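Local coordinates for protein inorganic polyphosphate/ATP-glucomannokinase (PDB 1WOQ) that phosphorylates glucose and mannose, drawing the phosphoryl group from inorganic polyphosphate or ATP, as a kinase of the ROK family, at residues I15-G20 / E56-V61; P44-Q47 / S53-E56. All coordinates share one frame; numbering follows the deposited sequence.

Contact 1: I15-G20 / E56-V61; sequences IGIDIG and EAVALV
Ile17 and Ile19 of the strand pack against Val58 and Val61 of the helix. All the contacts across the pair are apolar, and no hydrogen bond joins the two segments. The tightest is at Ile17, whose CD1 lies 3.5 Å from CG1 of Val61; the two side chains run past each other in opposite directions. Ile17 chi2 is -66°, and this bend turns CD1 to the Val61 side, while the CG2 branch is 4.3 Å from CG1 of Val58. Val58 thus touches both isoleucines, one with each methyl. Its other methyl, CG2, is 4.1 Å from CD1 of Ile19, and those side chains cross at about a right angle. Ile19 reaches the helix with its outer methyl: chi2 is extended at 174°, which carries CD1 out to the valine.

The backbones stay well apart. The axes come no closer than 9.9 Å, at 145° between their N-to-C directions. The strand's hydrogen bonds go to its sheet neighbours, Ile15 and Ile17 to strand 78-82, Gly16 and Asp18 to strand 23-30. Ile24 and Val80 add apolar cover beside Ile17, and Phe41 and Val43 touch Val61.

All four touching residues are buried. Their branched side chains bring only carbon to the interface, so no polar side-chain atom has to be satisfied there. At this point helix 51-66 is joined to the sheet of this actin-like ATPase-clan domain by apolar packing alone.

Contact 2: P44-Q47 / S53-E56; sequences PTPQ and SVAE
Pro46 lays the CB-CG edge of its ring against Ser53 in the helix. CG is 3.3 Å from Ser53 OG, and CB is 3.7 Å from Ser53 CB. These are van der Waals contacts; no hydrogen bond crosses between the segments. The same CG also approaches the helix backbone, 3.7 Å from Ser53 O and 3.9 Å from Val54 N. On the apolar side, CG lies 4.2 Å from CG2 of Val54. One ring carbon therefore meets the serine hydroxyl, the backbone and a valine methyl.

The next shell fixes the serine. Its OG lies between the backbone N and the carbonyl carbon (chi1 69°). It is hydrogen-bonded to Thr50 N and to Pro48 O, both in the loop that leads into the helix. The hydroxyl that Pro46 covers is thus already satisfied. The residue before the proline is anchored in turn: Thr45 OG1 bonds to Gly20 O, and its backbone pairs with Thr22. Val54 is buried, with Ala49 and Trp101 against its side chain.

Pro46 belongs to the loop between strand 35-44 and helix 51-66, and the contact folds that loop back on the first turn of the helix. Ile24 of strand 23-30 touches Thr45, Pro46 and Val54, so strand, loop and helix meet at one apolar side chain. Farther along the helix, Glu56 forms a salt bridge with Arg113 of helix 106-114.

Contacts 1 and 2 follow one another along helix 51-66, with centres about 9 Å apart, and share Glu56. Contact 1 sets the middle of the helix on the sheet; contact 2 ties its beginning to the preceding loop. They also touch directly. Ile19 CD1 packs 3.8 Å from Val54 CG1, and Ala57 CB is 4.1 Å from Pro46 CD. The Gly20 O to Thr45 OG1 distance, 2.9 Å, fits a probable hydrogen bond, which ties the residue just after strand 14-19 to the loop. Neither contact supplies a residue to the glucose pocket. The Ile19 side chain lies about 9 Å from the bound beta-D-glucopyranose, and that of Val54 about 13 Å.

Contact 1: I15-G20 / E56-V61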
loop_
_atom_site.group_PDB
_atom_site.type_symbol
_atom_site.label_atom_id
_atom_site.label_comp_id
_atom_site.label_asym_id
_atom_site.label_seq_id
_atom_site.Cartn_x
_atom_site.Cartn_y
_atom_site.Cartn_z
ATOM N N ILE A 15 8.380 11.917 -7.416
ATOM C CA ILE A 15 7.460 11.017 -8.091
ATOM C C ILE A 15 7.293 9.748 -7.265
ATOM O O ILE A 15 8.271 9.178 -6.779
ATOM C CB ILE A 15 7.975 10.626 -9.501
ATOM C CG1 ILE A 15 7.937 11.848 -10.423
ATOM C CG2 ILE A 15 7.128 9.479 -10.071
ATOM C CD1 ILE A 15 8.599 11.623 -11.783
ATOM N N GLY A 16 6.041 9.332 -7.094
ATOM C CA GLY A 16 5.738 8.117 -6.358
ATOM C C GLY A 16 4.964 7.212 -7.298
ATOM O O GLY A 16 4.104 7.687 -8.037
ATOM N N ILE A 17 5.266 5.915 -7.280
ATOM C CA ILE A 17 4.603 4.947 -8.151
ATOM C C ILE A 17 4.000 3.834 -7.299
ATOM O O ILE A 17 4.661 3.311 -6.407
ATOM C CB ILE A 17 5.614 4.319 -9.148
ATOM C CG1 ILE A 17 6.292 5.417 -9.974
ATOM C CG2 ILE A 17 4.901 3.334 -10.076
ATOM C CD1 ILE A 17 5.353 6.162 -10.910
ATOM N N ASP A 18 2.752 3.468 -7.582
ATOM C CA ASP A 18 2.069 2.419 -6.828
ATOM C C ASP A 18 1.732 1.257 -7.765
ATOM O O ASP A 18 0.940 1.407 -8.699
ATOM C CB ASP A 18 0.800 3.011 -6.188
ATOM C CG ASP A 18 0.123 2.065 -5.204
ATOM O OD1 ASP A 18 0.804 1.240 -4.563
ATOM O OD2 ASP A 18 -1.111 2.167 -5.053
ATOM N N ILE A 19 2.359 0.108 -7.527
ATOM C CA ILE A 19 2.127 -1.073 -8.352
ATOM C C ILE A 19 1.003 -1.903 -7.746
ATOM O O ILE A 19 1.148 -2.470 -6.660
ATOM C CB ILE A 19 3.399 -1.942 -8.459
ATOM C CG1 ILE A 19 4.515 -1.145 -9.144
ATOM C CG2 ILE A 19 3.093 -3.220 -9.238
ATOM C CD1 ILE A 19 5.859 -1.856 -9.184
ATOM N N GLY A 20 -0.121 -1.964 -8.452
ATOM C CA GLY A 20 -1.259 -2.718 -7.963
ATOM C C GLY A 20 -1.578 -3.926 -8.819
ATOM O O GLY A 20 -0.923 -4.173 -9.832
ATOM N N GLU A 56 8.702 -2.122 -17.661
ATOM C CA GLU A 56 8.327 -1.308 -18.810
ATOM C C GLU A 56 7.159 -0.383 -18.479
ATOM O O GLU A 56 7.165 0.789 -18.852
ATOM C CB GLU A 56 7.959 -2.199 -19.999
ATOM C CG GLU A 56 9.145 -2.913 -20.631
ATOM C CD GLU A 56 10.243 -1.954 -21.059
ATOM O OE1 GLU A 56 9.924 -0.944 -21.726
ATOM O OE2 GLU A 56 11.425 -2.212 -20.734
ATOM N N ALA A 57 6.161 -0.908 -17.773
ATOM C CA ALA A 57 4.986 -0.115 -17.397
ATOM C C ALA A 57 5.373 1.031 -16.460
ATOM O O ALA A 57 4.892 2.157 -16.600
ATOM C CB ALA A 57 3.939 -1.007 -16.731
ATOM N N VAL A 58 6.238 0.739 -15.495
ATOM C CA VAL A 58 6.679 1.768 -14.566
ATOM C C VAL A 58 7.417 2.861 -15.331
ATOM O O VAL A 58 7.218 4.050 -15.082
ATOM C CB VAL A 58 7.592 1.172 -13.475
ATOM C CG1 VAL A 58 8.218 2.286 -12.639
ATOM C CG2 VAL A 58 6.772 0.247 -12.584
ATOM N N ALA A 59 8.259 2.457 -16.278
ATOM C CA ALA A 59 9.003 3.417 -17.080
ATOM C C ALA A 59 8.062 4.372 -17.809
ATOM O O ALA A 59 8.322 5.572 -17.879
ATOM C CB ALA A 59 9.890 2.694 -18.083
ATOM N N LEU A 60 6.966 3.843 -18.350
ATOM C CA LEU A 60 6.012 4.684 -19.067
ATOM C C LEU A 60 5.346 5.692 -18.138
ATOM O O LEU A 60 5.166 6.852 -18.510
ATOM C CB LEU A 60 4.940 3.828 -19.752
ATOM C CG LEU A 60 5.427 2.980 -20.929
ATOM C CD1 LEU A 60 4.339 2.012 -21.346
ATOM C CD2 LEU A 60 5.822 3.889 -22.088
ATOM N N VAL A 61 4.975 5.260 -16.936
ATOM C CA VAL A 61 4.337 6.178 -15.995
ATOM C C VAL A 61 5.315 7.282 -15.596
ATOM O O VAL A 61 4.969 8.465 -15.595
ATOM C CB VAL A 61 3.846 5.455 -14.719
ATOM C CG1 VAL A 61 3.245 6.472 -13.743
ATOM C CG2 VAL A 61 2.803 4.405 -15.082
#

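Contact 2: P44-Q47 / S53-E56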
loop_
_atom_site.group_PDB
_atom_site.type_symbol
_atom_site.label_atom_id
_atom_site.label_comp_id
_atom_site.label_asym_id
_atom_site.label_seq_id
_atom_site.Cartn_x
_atom_site.Cartn_y
_atom_site.Cartn_z
ATOM N N PRO A 44 -2.394 0.089 -17.431
ATOM C CA PRO A 44 -2.822 -1.227 -16.954
ATOM C C PRO A 44 -1.668 -2.083 -16.460
ATOM O O PRO A 44 -0.570 -2.034 -17.012
ATOM C CB PRO A 44 -3.489 -1.845 -18.184
ATOM C CG PRO A 44 -3.949 -0.650 -18.965
ATOM C CD PRO A 44 -2.773 0.283 -18.839
ATOM N N THR A 45 -1.917 -2.864 -15.413
ATOM C CA THR A 45 -0.885 -3.749 -14.902
ATOM C C THR A 45 -0.762 -4.844 -15.954
ATOM O O THR A 45 -1.740 -5.531 -16.267
ATOM C CB THR A 45 -1.283 -4.388 -13.560
ATOM O OG1 THR A 45 -1.481 -3.363 -12.576
ATOM C CG2 THR A 45 -0.188 -5.335 -13.085
ATOM N N PRO A 46 0.436 -5.014 -16.528
ATOM C CA PRO A 46 0.617 -6.049 -17.548
ATOM C C PRO A 46 0.307 -7.442 -17.014
ATOM O O PRO A 46 0.448 -7.708 -15.819
ATOM C CB PRO A 46 2.080 -5.881 -17.952
ATOM C CG PRO A 46 2.719 -5.391 -16.686
ATOM C CD PRO A 46 1.721 -4.375 -16.189
ATOM N N GLN A 47 -0.128 -8.325 -17.907
ATOM C CA GLN A 47 -0.453 -9.690 -17.528
ATOM C C GLN A 47 0.123 -10.677 -18.535
ATOM O O GLN A 47 -0.182 -10.614 -19.727
ATOM C CB GLN A 47 -1.970 -9.866 -17.423
ATOM C CG GLN A 47 -2.603 -9.025 -16.323
ATOM C CD GLN A 47 -2.084 -9.379 -14.937
ATOM O OE1 GLN A 47 -2.319 -8.652 -13.971
ATOM N NE2 GLN A 47 -1.383 -10.503 -14.833
ATOM N N SER A 53 7.946 -7.007 -17.701
ATOM C CA SER A 53 6.756 -6.285 -18.150
ATOM C C SER A 53 6.405 -5.136 -17.212
ATOM O O SER A 53 6.040 -4.047 -17.658
ATOM C CB SER A 53 5.558 -7.236 -18.271
ATOM O OG SER A 53 5.125 -7.697 -17.003
ATOM N N VAL A 54 6.517 -5.382 -15.914
ATOM C CA VAL A 54 6.222 -4.350 -14.923
ATOM C C VAL A 54 7.225 -3.203 -15.038
ATOM O O VAL A 54 6.861 -2.037 -14.918
ATOM C CB VAL A 54 6.269 -4.931 -13.494
ATOM C CG1 VAL A 54 6.186 -3.812 -12.462
ATOM C CG2 VAL A 54 5.112 -5.909 -13.306
ATOM N N ALA A 55 8.490 -3.533 -15.271
ATOM C CA ALA A 55 9.518 -2.500 -15.404
ATOM C C ALA A 55 9.170 -1.558 -16.553
ATOM O O ALA A 55 9.328 -0.342 -16.441
ATOM C CB ALA A 55 10.881 -3.140 -15.646
ATOM N N GLU A 56 8.702 -2.122 -17.661
ATOM C CA GLU A 56 8.327 -1.308 -18.810
ATOM C C GLU A 56 7.159 -0.383 -18.479
ATOM O O GLU A 56 7.165 0.789 -18.852
ATOM C CB GLU A 56 7.959 -2.199 -19.999
ATOM C CG GLU A 56 9.145 -2.913 -20.631
ATOM C CD GLU A 56 10.243 -1.954 -21.059
ATOM O OE1 GLU A 56 9.924 -0.944 -21.726
ATOM O OE2 GLU A 56 11.425 -2.212 -20.734
#